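Local coordinates for aminopeptidase N (Francisella tularensis subsp. tularensis, PDB 5DLL), which is a zinc-dependent M1 aminopeptidase that releases N-terminal amino acids from peptides and probably takes part in degrading intracellular peptides, at residues I730-F733 and Y734-R738; L742-N745 and K746-L749. All coordinates share one frame; numbering follows the deposited sequence.

Contact 1. Residues I730-F733 and Y734-R738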
ATOM      1  N   ILE A 730      17.303 -25.983   8.210  1.00 57.53           N
ATOM      2  CA  ILE A 730      15.860 -26.072   8.416  1.00 55.95           C
ATOM      3  C   ILE A 730      15.578 -26.423   9.875  1.00 57.90           C
ATOM      4  O   ILE A 730      14.780 -25.756  10.535  1.00 56.85           O
ATOM      5  CB  ILE A 730      15.214 -27.110   7.467  1.00 57.12           C
ATOM      6  CG1 ILE A 730      15.242 -26.595   6.022  1.00 56.85           C
ATOM      7  CG2 ILE A 730      13.772 -27.404   7.863  1.00 56.94           C
ATOM      8  CD1 ILE A 730      14.934 -27.649   4.979  1.00 57.13           C
ATOM      9  N   ASN A 731      16.259 -27.455  10.373  1.00 61.76           N
ATOM     10  CA  ASN A 731      16.089 -27.916  11.754  1.00 65.35           C
ATOM     11  C   ASN A 731      16.613 -26.910  12.769  1.00 66.83           C
ATOM     12  O   ASN A 731      15.911 -26.562  13.721  1.00 62.87           O
ATOM     13  CB  ASN A 731      16.806 -29.253  11.971  1.00 69.86           C
ATOM     14  CG  ASN A 731      16.277 -30.359  11.078  1.00 73.25           C
ATOM     15  OD1 ASN A 731      15.180 -30.264  10.521  1.00 70.31           O
ATOM     16  ND2 ASN A 731      17.064 -31.420  10.935  1.00 78.93           N
ATOM     17  N   GLU A 732      17.854 -26.465  12.559  1.00 71.18           N
ATOM     18  CA  GLU A 732      18.502 -25.472  13.422  1.00 73.13           C
ATOM     19  C   GLU A 732      17.648 -24.207  13.548  1.00 69.01           C
ATOM     20  O   GLU A 732      17.485 -23.684  14.649  1.00 70.37           O
ATOM     21  CB  GLU A 732      19.913 -25.121  12.910  1.00 81.42           C
ATOM     22  CG  GLU A 732      20.980 -26.182  13.193  1.00 92.69           C
ATOM     23  CD  GLU A 732      22.292 -25.962  12.434  1.00 96.10           C
ATOM     24  OE1 GLU A 732      23.032 -26.949  12.225  1.00 93.69           O
ATOM     25  OE2 GLU A 732      22.600 -24.815  12.044  1.00 86.90           O
ATOM     26  N   PHE A 733      17.092 -23.734  12.434  1.00 63.35           N
ATOM     27  CA  PHE A 733      16.213 -22.559  12.447  1.00 62.40           C
ATOM     28  C   PHE A 733      14.929 -22.837  13.236  1.00 65.93           C
ATOM     29  O   PHE A 733      14.487 -21.996  14.019  1.00 66.84           O
ATOM     30  CB  PHE A 733      15.873 -22.120  11.018  1.00 59.66           C
ATOM     31  CG  PHE A 733      15.270 -20.738  10.919  1.00 59.85           C
ATOM     32  CD1 PHE A 733      13.915 -20.531  11.142  1.00 59.08           C
ATOM     33  CD2 PHE A 733      16.054 -19.645  10.575  1.00 58.96           C
ATOM     34  CE1 PHE A 733      13.362 -19.262  11.037  1.00 57.61           C
ATOM     35  CE2 PHE A 733      15.504 -18.376  10.468  1.00 57.25           C
ATOM     36  CZ  PHE A 733      14.157 -18.185  10.699  1.00 56.33           C
ATOM     37  N   TYR A 734      14.337 -24.013  13.034  1.00 67.21           N
ATOM     38  CA  TYR A 734      13.100 -24.372  13.728  1.00 71.62           C
ATOM     39  C   TYR A 734      13.320 -24.472  15.227  1.00 77.12           C
ATOM     40  O   TYR A 734      12.532 -23.932  16.002  1.00 78.95           O
ATOM     41  CB  TYR A 734      12.525 -25.692  13.206  1.00 76.59           C
ATOM     42  CG  TYR A 734      11.111 -25.966  13.688  1.00 80.90           C
ATOM     43  CD1 TYR A 734      10.042 -25.186  13.247  1.00 78.20           C
ATOM     44  CD2 TYR A 734      10.839 -27.004  14.583  1.00 83.58           C
ATOM     45  CE1 TYR A 734       8.746 -25.429  13.682  1.00 82.82           C
ATOM     46  CE2 TYR A 734       9.544 -27.255  15.023  1.00 84.52           C
ATOM     47  CZ  TYR A 734       8.498 -26.466  14.570  1.00 84.19           C
ATOM     48  OH  TYR A 734       7.206 -26.705  14.998  1.00 76.06           O
ATOM     49  N   ASN A 735      14.390 -25.160  15.626  1.00 82.94           N
ATOM     50  CA  ASN A 735      14.743 -25.323  17.045  1.00 90.34           C
ATOM     51  C   ASN A 735      14.774 -23.996  17.804  1.00 88.77           C
ATOM     52  O   ASN A 735      14.305 -23.912  18.940  1.00 84.35           O
ATOM     53  CB  ASN A 735      16.107 -26.017  17.194  1.00 95.25           C
ATOM     54  CG  ASN A 735      16.077 -27.480  16.781  1.00 99.96           C
ATOM     55  OD1 ASN A 735      15.050 -28.155  16.894  1.00101.73           O
ATOM     56  ND2 ASN A 735      17.214 -27.981  16.305  1.00 93.64           N
ATOM     57  N   ARG A 736      15.322 -22.966  17.162  1.00 88.33           N
ATOM     58  CA  ARG A 736      15.460 -21.648  17.778  1.00 87.27           C
ATOM     59  C   ARG A 736      14.127 -20.915  17.870  1.00 86.05           C
ATOM     60  O   ARG A 736      13.831 -20.289  18.890  1.00 84.01           O
ATOM     61  CB  ARG A 736      16.456 -20.792  16.988  1.00 90.67           C
ATOM     62  CG  ARG A 736      17.873 -21.349  16.948  1.00 99.97           C
ATOM     63  CD  ARG A 736      18.808 -20.472  16.121  1.00102.02           C
ATOM     64  NE  ARG A 736      19.920 -21.224  15.527  1.00105.92           N
ATOM     65  CZ  ARG A 736      21.025 -20.685  15.009  1.00103.81           C
ATOM     66  NH1 ARG A 736      21.214 -19.367  15.006  1.00100.52           N
ATOM     67  NH2 ARG A 736      21.964 -21.474  14.493  1.00101.94           N
ATOM     68  N   TRP A 737      13.324 -21.007  16.811  1.00 66.78           N
ATOM     69  CA  TRP A 737      12.126 -20.170  16.667  1.00 65.31           C
ATOM     70  C   TRP A 737      10.806 -20.944  16.619  1.00 60.33           C
ATOM     71  O   TRP A 737       9.951 -20.640  15.798  1.00 71.54           O
ATOM     72  CB  TRP A 737      12.256 -19.304  15.407  1.00 56.69           C
ATOM     73  CG  TRP A 737      13.532 -18.531  15.361  1.00 54.26           C
ATOM     74  CD1 TRP A 737      14.602 -18.763  14.547  1.00 48.40           C
ATOM     75  CD2 TRP A 737      13.880 -17.403  16.175  1.00 55.34           C
ATOM     76  NE1 TRP A 737      15.590 -17.844  14.797  1.00 49.70           N
ATOM     77  CE2 TRP A 737      15.174 -16.998  15.794  1.00 53.66           C
ATOM     78  CE3 TRP A 737      13.219 -16.692  17.188  1.00 56.78           C
ATOM     79  CZ2 TRP A 737      15.827 -15.914  16.391  1.00 58.96           C
ATOM     80  CZ3 TRP A 737      13.869 -15.616  17.782  1.00 64.03           C
ATOM     81  CH2 TRP A 737      15.159 -15.239  17.381  1.00 59.78           C
ATOM     82  N   ARG A 738      10.641 -21.930  17.500  1.00 71.60           N
ATOM     83  CA  ARG A 738       9.344 -22.589  17.694  1.00 61.54           C
ATOM     84  C   ARG A 738       8.368 -21.597  18.313  1.00 64.67           C
ATOM     85  O   ARG A 738       7.229 -21.466  17.875  1.00 69.01           O
ATOM     86  CB  ARG A 738       9.465 -23.785  18.642  1.00 67.09           C
ATOM     87  CG  ARG A 738      10.331 -24.928  18.150  1.00 70.86           C
ATOM     88  CD  ARG A 738      10.679 -25.875  19.290  1.00 82.92           C
ATOM     89  NE  ARG A 738      11.544 -26.966  18.844  1.00 86.02           N
ATOM     90  CZ  ARG A 738      11.125 -28.142  18.373  1.00 84.04           C
ATOM     91  NH1 ARG A 738       9.828 -28.427  18.279  1.00 82.71           N
ATOM     92  NH2 ARG A 738      12.019 -29.049  17.993  1.00 84.74           N
TER

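Contact 2. Residues L742-N745 and K746-L749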
ATOM      1  N   LEU A 742       5.273 -15.628  14.011  1.00 72.63           N
ATOM      2  CA  LEU A 742       5.614 -14.763  12.875  1.00 65.52           C
ATOM      3  C   LEU A 742       6.864 -15.270  12.161  1.00 57.32           C
ATOM      4  O   LEU A 742       6.946 -15.224  10.933  1.00 57.38           O
ATOM      5  CB  LEU A 742       5.827 -13.312  13.331  1.00 72.00           C
ATOM      6  CG  LEU A 742       4.581 -12.441  13.537  1.00 93.14           C
ATOM      7  CD1 LEU A 742       3.661 -12.985  14.622  1.00105.78           C
ATOM      8  CD2 LEU A 742       4.987 -11.010  13.864  1.00105.90           C
ATOM      9  N   VAL A 743       7.820 -15.766  12.942  1.00 54.72           N
ATOM     10  CA  VAL A 743       9.097 -16.262  12.429  1.00 51.36           C
ATOM     11  C   VAL A 743       8.961 -17.661  11.814  1.00 55.43           C
ATOM     12  O   VAL A 743       9.667 -17.993  10.857  1.00 49.52           O
ATOM     13  CB  VAL A 743      10.165 -16.281  13.549  1.00 49.86           C
ATOM     14  CG1 VAL A 743      11.507 -16.784  13.026  1.00 46.38           C
ATOM     15  CG2 VAL A 743      10.309 -14.893  14.162  1.00 52.21           C
ATOM     16  N   VAL A 744       8.061 -18.477  12.365  1.00 60.59           N
ATOM     17  CA  VAL A 744       7.772 -19.802  11.802  1.00 61.70           C
ATOM     18  C   VAL A 744       7.176 -19.656  10.401  1.00 52.13           C
ATOM     19  O   VAL A 744       7.465 -20.453   9.514  1.00 52.37           O
ATOM     20  CB  VAL A 744       6.809 -20.627  12.692  1.00 65.11           C
ATOM     21  CG1 VAL A 744       6.448 -21.948  12.023  1.00 73.67           C
ATOM     22  CG2 VAL A 744       7.421 -20.896  14.060  1.00 62.99           C
ATOM     23  N   ASN A 745       6.345 -18.635  10.207  1.00 54.02           N
ATOM     24  CA  ASN A 745       5.805 -18.328   8.882  1.00 56.25           C
ATOM     25  C   ASN A 745       6.919 -18.104   7.859  1.00 62.25           C
ATOM     26  O   ASN A 745       6.863 -18.623   6.743  1.00 65.08           O
ATOM     27  CB  ASN A 745       4.890 -17.098   8.943  1.00 57.92           C
ATOM     28  CG  ASN A 745       3.582 -17.376   9.665  1.00 58.10           C
ATOM     29  OD1 ASN A 745       3.348 -18.483  10.157  1.00 51.52           O
ATOM     30  ND2 ASN A 745       2.717 -16.366   9.729  1.00 58.92           N
ATOM     31  N   LYS A 746       7.937 -17.346   8.258  1.00 60.20           N
ATOM     32  CA  LYS A 746       9.098 -17.098   7.408  1.00 53.54           C
ATOM     33  C   LYS A 746       9.886 -18.388   7.163  1.00 49.59           C
ATOM     34  O   LYS A 746      10.466 -18.579   6.093  1.00 45.79           O
ATOM     35  CB  LYS A 746       9.998 -16.030   8.036  1.00 64.04           C
ATOM     36  CG  LYS A 746       9.305 -14.687   8.231  1.00 80.61           C
ATOM     37  CD  LYS A 746      10.281 -13.582   8.603  1.00 86.43           C
ATOM     38  CE  LYS A 746       9.585 -12.230   8.643  1.00 84.15           C
ATOM     39  NZ  LYS A 746      10.546 -11.102   8.509  1.00 90.82           N
ATOM     40  N   TRP A 747       9.902 -19.267   8.161  1.00 43.75           N
ATOM     41  CA  TRP A 747      10.510 -20.589   8.031  1.00 41.87           C
ATOM     42  C   TRP A 747       9.812 -21.413   6.942  1.00 43.10           C
ATOM     43  O   TRP A 747      10.469 -22.084   6.138  1.00 40.32           O
ATOM     44  CB  TRP A 747      10.461 -21.305   9.379  1.00 38.60           C
ATOM     45  CG  TRP A 747      11.079 -22.661   9.404  1.00 41.96           C
ATOM     46  CD1 TRP A 747      12.408 -22.967   9.295  1.00 43.89           C
ATOM     47  CD2 TRP A 747      10.394 -23.901   9.586  1.00 47.02           C
ATOM     48  NE1 TRP A 747      12.590 -24.327   9.383  1.00 43.99           N
ATOM     49  CE2 TRP A 747      11.370 -24.925   9.564  1.00 49.47           C
ATOM     50  CE3 TRP A 747       9.048 -24.252   9.757  1.00 45.21           C
ATOM     51  CZ2 TRP A 747      11.039 -26.275   9.707  1.00 48.57           C
ATOM     52  CZ3 TRP A 747       8.722 -25.589   9.901  1.00 43.41           C
ATOM     53  CH2 TRP A 747       9.715 -26.587   9.874  1.00 45.76           C
ATOM     54  N   LEU A 748       8.484 -21.344   6.915  1.00 44.88           N
ATOM     55  CA  LEU A 748       7.689 -22.021   5.890  1.00 45.50           C
ATOM     56  C   LEU A 748       7.931 -21.400   4.518  1.00 48.99           C
ATOM     57  O   LEU A 748       8.217 -22.106   3.547  1.00 51.67           O
ATOM     58  CB  LEU A 748       6.195 -21.940   6.223  1.00 45.79           C
ATOM     59  CG  LEU A 748       5.721 -22.646   7.497  1.00 45.67           C
ATOM     60  CD1 LEU A 748       4.335 -22.161   7.892  1.00 46.23           C
ATOM     61  CD2 LEU A 748       5.734 -24.159   7.318  1.00 45.19           C
ATOM     62  N   LEU A 749       7.818 -20.075   4.450  1.00 49.16           N
ATOM     63  CA  LEU A 749       8.008 -19.338   3.202  1.00 44.63           C
ATOM     64  C   LEU A 749       9.369 -19.619   2.594  1.00 44.65           C
ATOM     65  O   LEU A 749       9.472 -19.827   1.394  1.00 46.15           O
ATOM     66  CB  LEU A 749       7.845 -17.833   3.435  1.00 46.81           C
ATOM     67  CG  LEU A 749       8.057 -16.890   2.243  1.00 48.15           C
ATOM     68  CD1 LEU A 749       7.240 -17.311   1.033  1.00 45.81           C
ATOM     69  CD2 LEU A 749       7.709 -15.463   2.639  1.00 49.43           C
TER

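Contact 1. Residues I730-F733 and Y734-R738
F733 and W737, one helical turn apart, meet as an edge-to-face aromatic pair where helix 723-736 runs out. From its CB, which lies beside the amide of Y734, F733 swings CG anti to the backbone N (chi1 -166°), carrying the ring off the helix. CD1, CE1 and CZ then reach W737 CD1; F733 CE1 is 3.8 Å from W737 CD1, which sits 3.7 Å above the phenyl plane, over the ring centre. The indole is tilted, its five-membered ring at 50° to the phenyl, and W737 CD1 also lies 3.3 Å from F733 O. A flat apolar ring suits this spot, since F714 stacks on F733 and F701 touches it too.

W737 is the first residue to leave helical backbone angles, yet its N still donates to F733 O at 3.2 Å, an i to i+4 bond, with a weak one from the same N to Y734 O. Just before it, Y734 N bonds to I730 O and N735 N to N731 O (2.8 Å, nearly straight at 172°). This helix end belongs to the ARM-repeat-like C-terminal region.

E732 and R736 run side by side in the same direction, E732 OE2 staying 4.2 Å from R736 NH2: opposite charges that probably attract weakly, beyond a salt bridge. The long arginine chain also carries its cation to the ring of F701. R738 CG lies over one face of the Y734 ring, towards its rim; the ring also meets W747 and H769.

Contact 2. Residues L742-N745 and K746-L749
V743 and W747, V744 and L748, and N745 and L749 are joined by three successive i to i+4 backbone hydrogen bonds of helix 741-752. W747 N lies 3.0 Å from V743 O. The bond from L749 N to N745 O, at 2.9 Å, is the straightest of the three, with an N-H...O angle of 170°.

Apolar packing is lighter and led by V744, whose CG1 approaches W747 CE3 at 4.1 Å. The two side chains lie alongside each other, and with V744 CG1 and W747 CG each anti to the backbone N (chi1 176° and -179°) both are carried to the same flank. A branched valine and a broad indole give this buried flank a wide hydrocarbon surface, to which A771 adds from a loop, while L766 of helix 759-767 meets both W747 and L748.

Side-chain carbons also rest against carbonyl oxygens of the preceding turn: L748 CG is 3.5 Å from V744 O, and K746 CG 3.6 Å from L742 O.

Polar and charged groups extend the contact outwards. N745, short and amide-tipped, faces the polar residues N778, K779 and S782 of helix 777-788. K746 runs extended beyond CG to a salt bridge between NZ and D299, on helix 297-312, which carries the zinc ligand H309. Within the C-terminal helical region the helix is thus held by apolar packing, by the polar surroundings of N745 and by the bond from W747 NE1 to I730 O, while the charge of K746 links it to the catalytic domain.

How the contacts relate
Contacts 1 and 2 sit on consecutive helices, 723-736 and 741-752, joined by a short turn, and their centres are 10 Å apart. W747 of contact 2 is the main bridge: its NE1 probably hydrogen-bonds to I730 O at 2.9 Å, and its indole lies nearly parallel to the F733 ring, with W747 CD1 3.4 Å from F733 CD1. W747 approaches F733 from the other side of the phenyl plane to W737. Nearer the turn, W737 CB packs on V743 CG1 at 3.5 Å. Neither contact touches the zinc site of H309, H313 and E332; their centres lie about 22 Å (contact 2) and about 32 Å (contact 1) from the centre of the chain.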